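Local coordinates for RagA protein (Porphyromonas gingivalis, PDB 6SLN), which probably imports peptides across the bacterial outer membrane as a TonB-dependent beta-barrel transporter, at residues K209-G217 with S319-Y328; G950-L961 with N985-S996. All coordinates share one frame; numbering follows the deposited sequence.

Interaction 1 of 2, residues K209-G217 with S319-Y328; sequences KKGKMSERG and SGGSQGTSYY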
loop_
_atom_site.group_PDB
_atom_site.type_symbol
_atom_site.label_atom_id
_atom_site.label_comp_id
_atom_site.label_asym_id
_atom_site.label_seq_id
_atom_site.Cartn_x
_atom_site.Cartn_y
_atom_site.Cartn_z
ATOM N N LYS A 209 -11.740 -34.926 -7.474
ATOM C CA LYS A 209 -11.581 -36.369 -7.359
ATOM C C LYS A 209 -11.348 -36.802 -5.917
ATOM O O LYS A 209 -10.705 -36.107 -5.126
ATOM C CB LYS A 209 -10.414 -36.851 -8.220
ATOM C CG LYS A 209 -10.696 -36.854 -9.708
ATOM C CD LYS A 209 -9.408 -36.869 -10.530
ATOM C CE LYS A 209 -9.686 -37.268 -11.984
ATOM N NZ LYS A 209 -8.630 -36.820 -12.945
ATOM N N LYS A 210 -11.879 -37.977 -5.587
ATOM C CA LYS A 210 -11.621 -38.666 -4.332
ATOM C C LYS A 210 -10.903 -39.974 -4.636
ATOM O O LYS A 210 -10.988 -40.509 -5.743
ATOM C CB LYS A 210 -12.920 -38.952 -3.558
ATOM C CG LYS A 210 -13.998 -37.887 -3.701
ATOM C CD LYS A 210 -13.543 -36.519 -3.190
ATOM C CE LYS A 210 -14.709 -35.533 -3.113
ATOM N NZ LYS A 210 -14.240 -34.151 -3.404
ATOM N N GLY A 211 -10.206 -40.507 -3.638
ATOM C CA GLY A 211 -9.462 -41.739 -3.843
ATOM C C GLY A 211 -10.350 -42.975 -3.836
ATOM O O GLY A 211 -11.110 -43.208 -2.890
ATOM N N LYS A 212 -10.247 -43.773 -4.895
ATOM C CA LYS A 212 -10.827 -45.106 -4.885
ATOM C C LYS A 212 -10.175 -45.927 -3.782
ATOM O O LYS A 212 -8.946 -46.006 -3.701
ATOM C CB LYS A 212 -10.616 -45.774 -6.242
ATOM C CG LYS A 212 -10.952 -47.258 -6.265
ATOM C CD LYS A 212 -9.703 -48.118 -6.429
ATOM C CE LYS A 212 -10.025 -49.466 -7.060
ATOM N NZ LYS A 212 -8.834 -50.342 -6.986
ATOM N N MET A 213 -10.999 -46.538 -2.935
ATOM C CA MET A 213 -10.469 -47.303 -1.817
ATOM C C MET A 213 -9.903 -48.636 -2.296
ATOM O O MET A 213 -10.175 -49.086 -3.412
ATOM C CB MET A 213 -11.556 -47.574 -0.784
ATOM C CG MET A 213 -12.433 -46.391 -0.488
ATOM S SD MET A 213 -12.821 -46.408 1.256
ATOM C CE MET A 213 -11.222 -46.083 1.922
ATOM N N SER A 214 -9.050 -49.221 -1.445
ATOM C CA SER A 214 -8.613 -50.621 -1.423
ATOM C C SER A 214 -7.190 -50.832 -1.939
ATOM O O SER A 214 -6.876 -50.539 -3.101
ATOM C CB SER A 214 -9.578 -51.536 -2.183
ATOM O OG SER A 214 -10.837 -51.578 -1.527
ATOM N N GLU A 215 -6.334 -51.338 -1.037
ATOM C CA GLU A 215 -4.982 -51.890 -1.278
ATOM C C GLU A 215 -4.123 -50.837 -1.972
ATOM O O GLU A 215 -4.033 -49.701 -1.465
ATOM C CB GLU A 215 -5.107 -53.229 -2.002
ATOM C CG GLU A 215 -5.634 -54.379 -1.144
ATOM C CD GLU A 215 -7.102 -54.728 -1.439
ATOM O OE1 GLU A 215 -7.521 -55.901 -1.233
ATOM O OE2 GLU A 215 -7.844 -53.816 -1.869
ATOM N N ARG A 216 -3.456 -51.148 -3.083
ATOM C CA ARG A 216 -2.415 -50.287 -3.636
ATOM C C ARG A 216 -2.976 -48.933 -4.057
ATOM O O ARG A 216 -4.015 -48.846 -4.726
ATOM C CB ARG A 216 -1.744 -50.968 -4.832
ATOM C CG ARG A 216 -0.379 -50.397 -5.199
ATOM C CD ARG A 216 0.104 -50.955 -6.524
ATOM N NE ARG A 216 1.372 -50.359 -6.941
ATOM C CZ ARG A 216 2.535 -51.003 -6.968
ATOM N NH1 ARG A 216 2.616 -52.283 -6.609
ATOM N NH2 ARG A 216 3.624 -50.361 -7.359
ATOM N N GLY A 217 -2.277 -47.874 -3.660
ATOM C CA GLY A 217 -2.586 -46.538 -4.122
ATOM C C GLY A 217 -2.259 -46.387 -5.597
ATOM O O GLY A 217 -1.727 -47.285 -6.252
ATOM N N SER A 319 -3.499 -41.073 -4.791
ATOM C CA SER A 319 -4.898 -41.363 -4.522
ATOM C C SER A 319 -5.047 -42.820 -4.111
ATOM O O SER A 319 -4.291 -43.691 -4.554
ATOM C CB SER A 319 -5.781 -41.072 -5.740
ATOM O OG SER A 319 -6.067 -42.269 -6.441
ATOM N N GLY A 320 -6.040 -43.068 -3.277
ATOM C CA GLY A 320 -6.317 -44.393 -2.767
ATOM C C GLY A 320 -7.013 -44.298 -1.425
ATOM O O GLY A 320 -7.514 -43.241 -1.052
ATOM N N GLY A 321 -7.037 -45.416 -0.717
ATOM C CA GLY A 321 -7.579 -45.406 0.625
ATOM C C GLY A 321 -7.949 -46.787 1.100
ATOM O O GLY A 321 -8.070 -47.738 0.327
ATOM N N SER A 322 -8.149 -46.892 2.410
ATOM C CA SER A 322 -8.524 -48.150 3.030
ATOM C C SER A 322 -9.533 -47.893 4.136
ATOM O O SER A 322 -9.472 -46.873 4.828
ATOM C CB SER A 322 -7.316 -48.872 3.616
ATOM O OG SER A 322 -7.550 -50.262 3.753
ATOM N N GLN A 323 -10.478 -48.823 4.264
ATOM C CA GLN A 323 -11.394 -48.934 5.400
ATOM C C GLN A 323 -12.081 -47.604 5.711
ATOM O O GLN A 323 -12.030 -47.084 6.825
ATOM C CB GLN A 323 -10.678 -49.463 6.639
ATOM C CG GLN A 323 -10.632 -50.976 6.747
ATOM C CD GLN A 323 -9.212 -51.515 6.715
ATOM O OE1 GLN A 323 -8.425 -51.178 5.828
ATOM N NE2 GLN A 323 -8.875 -52.349 7.692
ATOM N N GLY A 324 -12.748 -47.064 4.694
ATOM C CA GLY A 324 -13.544 -45.862 4.871
ATOM C C GLY A 324 -12.781 -44.559 4.998
ATOM O O GLY A 324 -13.379 -43.557 5.410
ATOM N N THR A 325 -11.484 -44.532 4.673
ATOM C CA THR A 325 -10.697 -43.299 4.616
ATOM C C THR A 325 -10.103 -43.135 3.221
ATOM O O THR A 325 -9.230 -43.913 2.820
ATOM C CB THR A 325 -9.562 -43.288 5.645
ATOM O OG1 THR A 325 -10.090 -43.434 6.965
ATOM C CG2 THR A 325 -8.804 -41.976 5.567
ATOM N N SER A 326 -10.546 -42.105 2.505
ATOM C CA SER A 326 -10.043 -41.769 1.180
ATOM C C SER A 326 -9.126 -40.547 1.245
ATOM O O SER A 326 -9.162 -39.757 2.197
ATOM C CB SER A 326 -11.208 -41.507 0.213
ATOM O OG SER A 326 -10.810 -40.662 -0.859
ATOM N N TYR A 327 -8.287 -40.403 0.218
ATOM C CA TYR A 327 -7.466 -39.210 0.053
ATOM C C TYR A 327 -7.226 -38.995 -1.433
ATOM O O TYR A 327 -7.292 -39.931 -2.231
ATOM C CB TYR A 327 -6.121 -39.316 0.794
ATOM C CG TYR A 327 -5.193 -40.373 0.234
ATOM C CD1 TYR A 327 -5.335 -41.707 0.591
ATOM C CD2 TYR A 327 -4.183 -40.039 -0.663
ATOM C CE1 TYR A 327 -4.493 -42.686 0.065
ATOM C CE2 TYR A 327 -3.336 -41.013 -1.193
ATOM C CZ TYR A 327 -3.498 -42.331 -0.825
ATOM O OH TYR A 327 -2.669 -43.296 -1.341
ATOM N N TYR A 328 -6.940 -37.749 -1.801
ATOM C CA TYR A 328 -6.472 -37.447 -3.152
ATOM C C TYR A 328 -5.549 -36.236 -3.051
ATOM O O TYR A 328 -5.995 -35.136 -2.695
ATOM C CB TYR A 328 -7.642 -37.191 -4.106
ATOM C CG TYR A 328 -7.244 -36.653 -5.477
ATOM C CD1 TYR A 328 -7.042 -37.506 -6.551
ATOM C CD2 TYR A 328 -7.079 -35.283 -5.685
ATOM C CE1 TYR A 328 -6.682 -37.007 -7.791
ATOM C CE2 TYR A 328 -6.721 -34.778 -6.906
ATOM C CZ TYR A 328 -6.520 -35.636 -7.963
ATOM O OH TYR A 328 -6.155 -35.113 -9.192
#
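Lys209 lays its CB over one face of the Tyr328 ring, 3.9 Å from the ring centroid and 17° off its normal, a CH-pi contact. With CG anti to the backbone N (chi1 171°), Tyr328 brings its ring under the lysine, and the aliphatic chain crosses it at a slant. The polar ends look to the plug: Lys209 NZ bonds to Asn178 O and Tyr328 OH to Asp179. Ser326 turns its CB toward the linker and its OG accepts a bent hydrogen bond from Gly211 N at 2.8 Å, while Gly211 CA rests on the carbonyl Tyr327 O at 3.3 Å. Met213 doubles back through bends at chi2 and chi3 (67°), so that its thioether lies over the hairpin bend, with SD 3.5 Å from Gly324 N and the methyl against backbone atoms from Ser322 to Ser326. Beside it, Ser214 N donates a nearly straight bond to Gly321 O. Gly320 and Gly321 present bare backbone to the linker, Gly320 CA lying 3.2 Å from Lys212 O. Residues 209-217 thus join plug to barrel, lying across a beta hairpin with a two-residue loop, a type I' turn from Ser322 to Thr325, in the TonB-dependent receptor barrel.

Interaction 2 of 2, residues G950-L961 with N985-S996; sequences GGARVYLMARNL and NSKQYVAGIQLS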
loop_
_atom_site.group_PDB
_atom_site.type_symbol
_atom_site.label_atom_id
_atom_site.label_comp_id
_atom_site.label_asym_id
_atom_site.label_seq_id
_atom_site.Cartn_x
_atom_site.Cartn_y
_atom_site.Cartn_z
ATOM N N GLY A 950 2.998 -49.241 -14.069
ATOM C CA GLY A 950 1.915 -50.092 -14.526
ATOM C C GLY A 950 1.450 -49.799 -15.941
ATOM O O GLY A 950 0.904 -50.680 -16.611
ATOM N N GLY A 951 1.659 -48.572 -16.411
ATOM C CA GLY A 951 1.202 -48.204 -17.739
ATOM C C GLY A 951 1.812 -46.888 -18.163
ATOM O O GLY A 951 2.541 -46.246 -17.407
ATOM N N ALA A 952 1.498 -46.485 -19.394
ATOM C CA ALA A 952 1.940 -45.189 -19.893
ATOM C C ALA A 952 1.128 -44.809 -21.125
ATOM O O ALA A 952 0.636 -45.677 -21.853
ATOM C CB ALA A 952 3.435 -45.195 -20.225
ATOM N N ARG A 953 0.989 -43.502 -21.347
ATOM C CA ARG A 953 0.323 -42.987 -22.535
ATOM C C ARG A 953 1.112 -41.817 -23.097
ATOM O O ARG A 953 1.676 -41.018 -22.342
ATOM C CB ARG A 953 -1.103 -42.509 -22.255
ATOM C CG ARG A 953 -1.988 -43.503 -21.567
ATOM C CD ARG A 953 -3.185 -42.832 -20.918
ATOM N NE ARG A 953 -3.906 -43.805 -20.106
ATOM C CZ ARG A 953 -5.174 -44.152 -20.287
ATOM N NH1 ARG A 953 -5.890 -43.588 -21.248
ATOM N NH2 ARG A 953 -5.733 -45.061 -19.497
ATOM N N VAL A 954 1.138 -41.714 -24.419
ATOM C CA VAL A 954 1.588 -40.510 -25.100
ATOM C C VAL A 954 0.442 -40.020 -25.969
ATOM O O VAL A 954 -0.393 -40.808 -26.433
ATOM C CB VAL A 954 2.855 -40.744 -25.943
ATOM C CG1 VAL A 954 4.063 -40.840 -25.039
ATOM C CG2 VAL A 954 2.705 -42.014 -26.801
ATOM N N TYR A 955 0.387 -38.705 -26.172
ATOM C CA TYR A 955 -0.659 -38.129 -26.996
ATOM C C TYR A 955 -0.129 -36.934 -27.766
ATOM O O TYR A 955 0.804 -36.245 -27.337
ATOM C CB TYR A 955 -1.877 -37.693 -26.181
ATOM C CG TYR A 955 -1.616 -36.604 -25.152
ATOM C CD1 TYR A 955 -1.572 -35.257 -25.510
ATOM C CD2 TYR A 955 -1.449 -36.926 -23.808
ATOM C CE1 TYR A 955 -1.350 -34.265 -24.550
ATOM C CE2 TYR A 955 -1.234 -35.951 -22.852
ATOM C CZ TYR A 955 -1.182 -34.625 -23.222
ATOM O OH TYR A 955 -0.964 -33.672 -22.249
ATOM N N LEU A 956 -0.766 -36.691 -28.904
ATOM C CA LEU A 956 -0.535 -35.519 -29.730
ATOM C C LEU A 956 -1.841 -34.739 -29.809
ATOM O O LEU A 956 -2.892 -35.310 -30.119
ATOM C CB LEU A 956 -0.064 -35.936 -31.121
ATOM C CG LEU A 956 1.136 -35.225 -31.718
ATOM C CD1 LEU A 956 2.160 -34.976 -30.634
ATOM C CD2 LEU A 956 1.699 -36.082 -32.852
ATOM N N MET A 957 -1.784 -33.442 -29.531
ATOM C CA MET A 957 -3.014 -32.693 -29.334
ATOM C C MET A 957 -2.968 -31.345 -30.043
ATOM O O MET A 957 -1.923 -30.692 -30.102
ATOM C CB MET A 957 -3.284 -32.486 -27.841
ATOM C CG MET A 957 -4.710 -32.121 -27.571
ATOM S SD MET A 957 -4.820 -31.188 -26.084
ATOM C CE MET A 957 -3.827 -29.809 -26.566
ATOM N N ALA A 958 -4.118 -30.933 -30.575
ATOM C CA ALA A 958 -4.308 -29.603 -31.138
ATOM C C ALA A 958 -5.573 -28.971 -30.561
ATOM O O ALA A 958 -6.586 -29.655 -30.367
ATOM C CB ALA A 958 -4.401 -29.666 -32.670
ATOM N N ARG A 959 -5.520 -27.670 -30.277
ATOM C CA ARG A 959 -6.696 -26.910 -29.857
ATOM C C ARG A 959 -6.959 -25.813 -30.876
ATOM O O ARG A 959 -6.026 -25.100 -31.272
ATOM C CB ARG A 959 -6.542 -26.281 -28.459
ATOM C CG ARG A 959 -7.816 -25.516 -28.004
ATOM C CD ARG A 959 -7.680 -24.794 -26.631
ATOM N NE ARG A 959 -7.325 -23.394 -26.821
ATOM C CZ ARG A 959 -8.162 -22.383 -26.648
ATOM N NH1 ARG A 959 -9.394 -22.637 -26.259
ATOM N NH2 ARG A 959 -7.772 -21.124 -26.862
ATOM N N ASN A 960 -8.232 -25.676 -31.283
ATOM C CA ASN A 960 -8.652 -24.722 -32.319
ATOM C C ASN A 960 -7.883 -24.927 -33.626
ATOM O O ASN A 960 -7.516 -23.968 -34.310
ATOM C CB ASN A 960 -8.515 -23.278 -31.835
ATOM C CG ASN A 960 -9.541 -22.910 -30.782
ATOM O OD1 ASN A 960 -10.547 -23.600 -30.607
ATOM N ND2 ASN A 960 -9.286 -21.815 -30.071
ATOM N N LEU A 961 -7.642 -26.194 -33.974
ATOM C CA LEU A 961 -6.916 -26.534 -35.195
ATOM C C LEU A 961 -7.532 -25.897 -36.440
ATOM O O LEU A 961 -6.804 -25.464 -37.341
ATOM C CB LEU A 961 -6.874 -28.053 -35.349
ATOM C CG LEU A 961 -6.093 -28.660 -36.502
ATOM C CD1 LEU A 961 -4.663 -28.138 -36.514
ATOM C CD2 LEU A 961 -6.111 -30.170 -36.365
ATOM N N ASN A 985 -8.208 -15.621 -30.364
ATOM C CA ASN A 985 -7.956 -16.903 -29.726
ATOM C C ASN A 985 -6.803 -17.596 -30.435
ATOM O O ASN A 985 -6.438 -17.264 -31.567
ATOM C CB ASN A 985 -9.192 -17.801 -29.753
ATOM C CG ASN A 985 -10.169 -17.484 -28.633
ATOM O OD1 ASN A 985 -9.862 -17.649 -27.448
ATOM N ND2 ASN A 985 -11.356 -17.022 -29.007
ATOM N N SER A 986 -6.215 -18.563 -29.753
ATOM C CA SER A 986 -4.977 -19.155 -30.221
ATOM C C SER A 986 -5.216 -20.575 -30.701
ATOM O O SER A 986 -6.246 -21.195 -30.417
ATOM C CB SER A 986 -3.927 -19.146 -29.117
ATOM O OG SER A 986 -4.491 -19.635 -27.917
ATOM N N LYS A 987 -4.241 -21.069 -31.449
ATOM C CA LYS A 987 -4.200 -22.429 -31.968
ATOM C C LYS A 987 -3.010 -23.102 -31.306
ATOM O O LYS A 987 -1.890 -22.581 -31.373
ATOM C CB LYS A 987 -4.062 -22.404 -33.494
ATOM C CG LYS A 987 -3.834 -23.735 -34.183
ATOM C CD LYS A 987 -3.846 -23.555 -35.698
ATOM C CE LYS A 987 -2.731 -22.622 -36.170
ATOM N NZ LYS A 987 -1.724 -23.323 -37.021
ATOM N N GLN A 988 -3.246 -24.226 -30.641
ATOM C CA GLN A 988 -2.190 -24.909 -29.906
ATOM C C GLN A 988 -1.869 -26.270 -30.503
ATOM O O GLN A 988 -2.765 -27.024 -30.896
ATOM C CB GLN A 988 -2.558 -25.089 -28.437
ATOM C CG GLN A 988 -2.376 -23.846 -27.600
ATOM C CD GLN A 988 -3.698 -23.260 -27.216
ATOM O OE1 GLN A 988 -4.534 -23.932 -26.619
ATOM N NE2 GLN A 988 -3.918 -22.007 -27.585
ATOM N N TYR A 989 -0.579 -26.572 -30.561
ATOM C CA TYR A 989 -0.076 -27.923 -30.755
ATOM C C TYR A 989 0.643 -28.329 -29.481
ATOM O O TYR A 989 1.560 -27.630 -29.031
ATOM C CB TYR A 989 0.888 -28.012 -31.935
ATOM C CG TYR A 989 0.367 -27.428 -33.208
ATOM C CD1 TYR A 989 0.572 -26.087 -33.504
ATOM C CD2 TYR A 989 -0.313 -28.211 -34.122
ATOM C CE1 TYR A 989 0.107 -25.536 -34.674
ATOM C CE2 TYR A 989 -0.786 -27.666 -35.299
ATOM C CZ TYR A 989 -0.571 -26.324 -35.567
ATOM O OH TYR A 989 -1.040 -25.759 -36.729
ATOM N N VAL A 990 0.239 -29.449 -28.908
ATOM C CA VAL A 990 0.872 -29.963 -27.707
ATOM C C VAL A 990 1.198 -31.430 -27.922
ATOM O O VAL A 990 0.422 -32.178 -28.532
ATOM C CB VAL A 990 -0.026 -29.764 -26.464
ATOM C CG1 VAL A 990 0.727 -30.124 -25.182
ATOM C CG2 VAL A 990 -0.495 -28.310 -26.388
ATOM N N ALA A 991 2.371 -31.827 -27.465
ATOM C CA ALA A 991 2.680 -33.227 -27.272
ATOM C C ALA A 991 2.699 -33.475 -25.770
ATOM O O ALA A 991 3.032 -32.578 -24.987
ATOM C CB ALA A 991 4.018 -33.591 -27.930
ATOM N N GLY A 992 2.303 -34.677 -25.359
ATOM C CA GLY A 992 2.200 -34.959 -23.941
ATOM C C GLY A 992 2.383 -36.424 -23.621
ATOM O O GLY A 992 2.229 -37.303 -24.476
ATOM N N ILE A 993 2.687 -36.675 -22.349
ATOM C CA ILE A 993 3.020 -38.001 -21.854
ATOM C C ILE A 993 2.224 -38.247 -20.581
ATOM O O ILE A 993 1.793 -37.312 -19.903
ATOM C CB ILE A 993 4.541 -38.133 -21.598
ATOM C CG1 ILE A 993 4.930 -39.559 -21.239
ATOM C CG2 ILE A 993 4.992 -37.172 -20.523
ATOM C CD1 ILE A 993 6.306 -39.942 -21.727
ATOM N N GLN A 994 2.007 -39.522 -20.268
ATOM C CA GLN A 994 1.434 -39.861 -18.972
ATOM C C GLN A 994 2.024 -41.159 -18.440
ATOM O O GLN A 994 2.158 -42.146 -19.170
ATOM C CB GLN A 994 -0.086 -39.985 -19.022
ATOM C CG GLN A 994 -0.667 -40.296 -17.664
ATOM C CD GLN A 994 -2.063 -40.866 -17.717
ATOM O OE1 GLN A 994 -2.265 -42.051 -18.009
ATOM N NE2 GLN A 994 -3.043 -40.024 -17.421
ATOM N N LEU A 995 2.354 -41.141 -17.150
ATOM C CA LEU A 995 2.949 -42.264 -16.441
ATOM C C LEU A 995 2.017 -42.696 -15.319
ATOM O O LEU A 995 1.609 -41.871 -14.496
ATOM C CB LEU A 995 4.306 -41.864 -15.861
ATOM C CG LEU A 995 5.550 -42.231 -16.652
ATOM C CD1 LEU A 995 5.387 -41.966 -18.142
ATOM C CD2 LEU A 995 6.694 -41.431 -16.106
ATOM N N SER A 996 1.702 -43.983 -15.261
ATOM C CA SER A 996 0.862 -44.513 -14.198
ATOM C C SER A 996 1.639 -45.571 -13.437
ATOM O O SER A 996 2.216 -46.473 -14.052
ATOM C CB SER A 996 -0.414 -45.130 -14.757
ATOM O OG SER A 996 -1.124 -44.176 -15.501
#
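Arg959 and Gln988 run side by side on the lumen side of an antiparallel pair of barrel strands. Arg959 NE donates to Gln988 OE1 at 2.8 Å, with guanidinium and amide planes only 16° apart; the kink at chi3 (96°) turns the guanidinium to this amide, while NH1 makes a salt bridge to Asp120 of the plug. At the same end Asn960 ND2 reaches Ser986 O at 3.1 Å and sits above the centre of the Arg959 guanidinium, and its OD1 is taken by Lys930 of strand 921-937.

From here a regular backbone ladder runs through the pairs Arg959-Gln988, Met957-Val990, Tyr955-Gly992 and Arg953-Gln994. It finishes in a classic beta bulge, where Gly950 N and Gly951 N both donate to Ser996 O, at 2.9 and 3.2 Å.

Toward the lumen, Tyr955 folds across the neighbouring strand. Its CG is wedged between backbone N and carbonyl carbon (chi1 62°), which lays the ring flat over Gly992, whose CA is 3.7 Å from the centroid. This is the tyrosine-over-glycine, or mortise-tenon, joint known from outer-membrane barrels. The other ring surroundings include Lys933, in a cation-pi contact, and Glu112 of the plug. Met957 lies alongside Val990, CE to CG2 3.7 Å.

The opposite face is mostly apolar, with Ala952, Val954, Leu956 and Ala958 on one strand and Ala991, Ile993 and Leu995 on the other, consistent with contact with lipid. Val954 CG1 slants past Ile993 CD1 at 4.1 Å, and Leu956 CD1 touches Ala991 CB at 3.6 Å.

Interaction 1 comes before interaction 2 along the chain. Their centres lie 28 Å apart and their nearest atoms about 7 Å, without touching. Strand 218-230 connects them: it follows directly on the linker 209-217 and is flanked by strand 309-322, which feeds the hairpin of interaction 1, and by strand 986-996, the last strand of interaction 2. The first barrel strand therefore meets the last, closing the barrel. A weak, long ion pair between Arg216 and the terminal carboxylate of Phe997 also spans this seam. Both contacts also face the plug, interaction 1 where the chain leaves the plug for the barrel wall, through Asn178 and Asp179, and interaction 2 through Asp120, Glu112 and Pro114.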